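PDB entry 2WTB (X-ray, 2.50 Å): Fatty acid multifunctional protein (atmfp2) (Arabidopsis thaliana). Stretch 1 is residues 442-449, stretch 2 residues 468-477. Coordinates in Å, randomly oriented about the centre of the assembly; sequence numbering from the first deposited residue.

Stretch 1 (442-449) QDRIVGAH
Stretch 2, residues 468-477: TSAQVIVDLL

Both stretches belong to one chain, and the contact pairs a strand, 445-449, with a helix, 470-477. Their N-to-C directions diverge by 27° (signed crossing angle -27°), so they run roughly parallel, with axes 9.3 Å apart at closest approach. The CA atoms of Asp443 and Thr468 lie 4.5 Å apart, while those of Ala448 and Leu476 are separated by 8.0 Å: backbones meet at the start, and side chains fill the gap later. Together the stretches bury 379 Å².

Residues 442-444 have helical phi/psi (-59/-24, -77/-19 and -99/-10) without the regular bonds. Gln442 (chi1 m, chi2 p) takes little part; its side chain ends facing away, and its O stays 3.8 Å from Thr468 N.

Asp443 (chi1 p) contributes mainly through its carbonyl. Ser469 N donates to Asp443 O at 3.1 Å with an N-H...acceptor angle of 167°, close to linear, and Ser469 OG adds a weak bond to the same Asp443 O at 3.3 Å. Ser469 (phi/psi -75/142, chi1 p) is the helix N-cap: Val472 N donates weakly to Ser469 OG at 3.4 Å. The serine hydroxyl thus links the first turn of the helix to the strand's approach. Val472 CG2 also packs 3.7 Å from Asp443 O.

Arg444 (chi1 m, chi2 t, chi3 m) directs its CA-to-CB bond away, leaving its CA 4.3 Å from Val472 CG2. At Ile445 the backbone becomes extended (-91/121). Its side chain (m, t) also starts away from the helix, but Ile445 O accepts from Thr468 OG1 at 3.0 Å. Thr468 (-48/124, chi1 m) reaches this carbonyl although its CA-to-CB bond points away overall.

Val446 (-139/164, chi1 p) points toward the helix and has the largest covered area of stretch 1, 69 Å². Its CG2 lies 3.9 Å from Thr468 CG2. Val446 CG1 is 3.9 Å from Val472 CG1 and 3.5 Å from Leu476 CD2, so one methyl touches residues four apart, as expected when successive helical turns present the same face. Val472 is t; Leu476 has chi1 at -151° and chi2 at 29°, between wells. Backbone bonds such as Leu476 N to Val472 O, 2.9 Å, hold these turns in place.

Gly447 (-103/116) makes no contact. Ala448 (-106/87) again points toward the helix, its CB 4.1 Å from Leu476 CD2, reflecting the strand's alternation. His449 (-93/116, chi1 t, chi2 -113°) is out of reach.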

# COMPACT_ATOMS: atom_id res chain seq x y z
N GLN A 442 26.98 -3.55 -19.86
CA GLN A 442 25.72 -2.83 -20.00
C GLN A 442 24.51 -3.70 -19.67
O GLN A 442 23.45 -3.20 -19.30
CB GLN A 442 25.58 -2.25 -21.41
CG GLN A 442 26.53 -1.11 -21.72
CD GLN A 442 27.97 -1.56 -21.86
OE1 GLN A 442 28.25 -2.70 -22.26
NE2 GLN A 442 28.90 -0.67 -21.53
N ASP A 443 24.67 -5.01 -19.79
CA ASP A 443 23.57 -5.93 -19.51
C ASP A 443 23.38 -6.11 -18.01
O ASP A 443 22.32 -6.55 -17.56
CB ASP A 443 23.82 -7.28 -20.17
CG ASP A 443 25.01 -8.01 -19.58
OD1 ASP A 443 26.09 -7.39 -19.47
OD2 ASP A 443 24.86 -9.20 -19.23
N ARG A 444 24.41 -5.78 -17.23
CA ARG A 444 24.38 -5.97 -15.79
C ARG A 444 24.04 -4.69 -15.04
O ARG A 444 23.82 -4.71 -13.83
CB ARG A 444 25.74 -6.49 -15.30
CG ARG A 444 26.00 -7.95 -15.57
CD ARG A 444 27.20 -8.44 -14.78
NE ARG A 444 28.47 -7.99 -15.35
CZ ARG A 444 29.59 -7.86 -14.65
NH1 ARG A 444 29.61 -8.12 -13.35
NH2 ARG A 444 30.70 -7.45 -15.25
N ILE A 445 24.02 -3.57 -15.75
CA ILE A 445 23.78 -2.27 -15.12
C ILE A 445 22.30 -1.91 -15.11
O ILE A 445 21.65 -1.84 -16.15
CB ILE A 445 24.59 -1.15 -15.81
CG1 ILE A 445 26.07 -1.31 -15.49
CG2 ILE A 445 24.10 0.21 -15.36
CD1 ILE A 445 26.98 -0.45 -16.34
N VAL A 446 21.77 -1.70 -13.91
CA VAL A 446 20.35 -1.40 -13.72
C VAL A 446 20.17 -0.30 -12.67
O VAL A 446 21.09 -0.00 -11.91
CB VAL A 446 19.57 -2.66 -13.30
CG1 VAL A 446 19.99 -3.10 -11.90
CG2 VAL A 446 18.07 -2.42 -13.36
N GLY A 447 18.99 0.30 -12.64
CA GLY A 447 18.70 1.36 -11.70
C GLY A 447 17.84 0.91 -10.53
O GLY A 447 16.69 0.52 -10.71
N ALA A 448 18.41 0.95 -9.33
CA ALA A 448 17.66 0.65 -8.12
C ALA A 448 17.39 1.95 -7.37
O ALA A 448 18.15 2.36 -6.49
CB ALA A 448 18.43 -0.32 -7.24
N HIS A 449 16.29 2.61 -7.72
CA HIS A 449 16.00 3.94 -7.22
C HIS A 449 15.13 3.91 -5.97
O HIS A 449 13.98 3.47 -6.02
CB HIS A 449 15.34 4.79 -8.31
CG HIS A 449 15.25 6.25 -7.97
ND1 HIS A 449 14.06 6.89 -7.74
CD2 HIS A 449 16.22 7.18 -7.81
CE1 HIS A 449 14.29 8.16 -7.46
NE2 HIS A 449 15.59 8.36 -7.50
N THR A 468 19.76 -3.42 -20.16
CA THR A 468 19.48 -4.21 -18.97
C THR A 468 18.86 -5.54 -19.36
O THR A 468 17.83 -5.58 -20.04
CB THR A 468 18.53 -3.47 -18.01
OG1 THR A 468 19.11 -2.22 -17.63
CG2 THR A 468 18.29 -4.31 -16.76
N SER A 469 19.48 -6.63 -18.92
CA SER A 469 18.98 -7.96 -19.24
C SER A 469 17.75 -8.31 -18.41
O SER A 469 17.67 -7.96 -17.23
CB SER A 469 20.08 -9.01 -19.02
OG SER A 469 20.31 -9.20 -17.64
N ALA A 470 16.81 -9.00 -19.03
CA ALA A 470 15.58 -9.40 -18.35
C ALA A 470 15.87 -10.12 -17.04
O ALA A 470 15.18 -9.90 -16.04
CB ALA A 470 14.73 -10.27 -19.25
N GLN A 471 16.89 -10.97 -17.04
CA GLN A 471 17.21 -11.78 -15.87
C GLN A 471 17.63 -10.92 -14.68
O GLN A 471 17.37 -11.28 -13.53
CB GLN A 471 18.30 -12.80 -16.20
CG GLN A 471 18.81 -13.58 -14.99
CD GLN A 471 17.78 -14.53 -14.43
OE1 GLN A 471 17.21 -15.35 -15.15
NE2 GLN A 471 17.53 -14.43 -13.13
N VAL A 472 18.29 -9.80 -14.95
CA VAL A 472 18.68 -8.88 -13.89
C VAL A 472 17.46 -8.18 -13.31
O VAL A 472 17.35 -7.98 -12.10
CB VAL A 472 19.71 -7.84 -14.38
CG1 VAL A 472 19.94 -6.77 -13.32
CG2 VAL A 472 21.02 -8.51 -14.74
N ILE A 473 16.52 -7.81 -14.18
CA ILE A 473 15.28 -7.18 -13.75
C ILE A 473 14.45 -8.13 -12.91
O ILE A 473 13.95 -7.76 -11.85
CB ILE A 473 14.46 -6.70 -14.96
CG1 ILE A 473 15.16 -5.53 -15.65
CG2 ILE A 473 13.06 -6.30 -14.51
CD1 ILE A 473 14.52 -5.11 -16.95
N VAL A 474 14.32 -9.37 -13.38
CA VAL A 474 13.61 -10.40 -12.63
C VAL A 474 14.25 -10.61 -11.26
O VAL A 474 13.56 -10.85 -10.27
CB VAL A 474 13.58 -11.73 -13.40
CG1 VAL A 474 13.33 -12.91 -12.46
CG2 VAL A 474 12.53 -11.68 -14.51
N ASP A 475 15.58 -10.50 -11.21
CA ASP A 475 16.30 -10.63 -9.95
C ASP A 475 15.94 -9.50 -8.99
O ASP A 475 15.51 -9.74 -7.87
CB ASP A 475 17.81 -10.64 -10.20
CG ASP A 475 18.30 -11.94 -10.81
OD1 ASP A 475 17.59 -12.96 -10.68
OD2 ASP A 475 19.39 -11.94 -11.42
N LEU A 476 16.13 -8.27 -9.45
CA LEU A 476 15.87 -7.09 -8.64
C LEU A 476 14.40 -7.01 -8.26
O LEU A 476 14.06 -6.70 -7.12
CB LEU A 476 16.29 -5.84 -9.42
CG LEU A 476 16.74 -4.64 -8.58
CD1 LEU A 476 17.35 -5.12 -7.28
CD2 LEU A 476 17.73 -3.81 -9.37
N LEU A 477 13.53 -7.30 -9.22
CA LEU A 477 12.09 -7.34 -8.99
C LEU A 477 11.77 -8.22 -7.79
O LEU A 477 10.84 -7.94 -7.03
CB LEU A 477 11.39 -7.87 -10.24
CG LEU A 477 9.96 -7.44 -10.53
CD1 LEU A 477 9.77 -5.96 -10.26
CD2 LEU A 477 9.61 -7.77 -11.98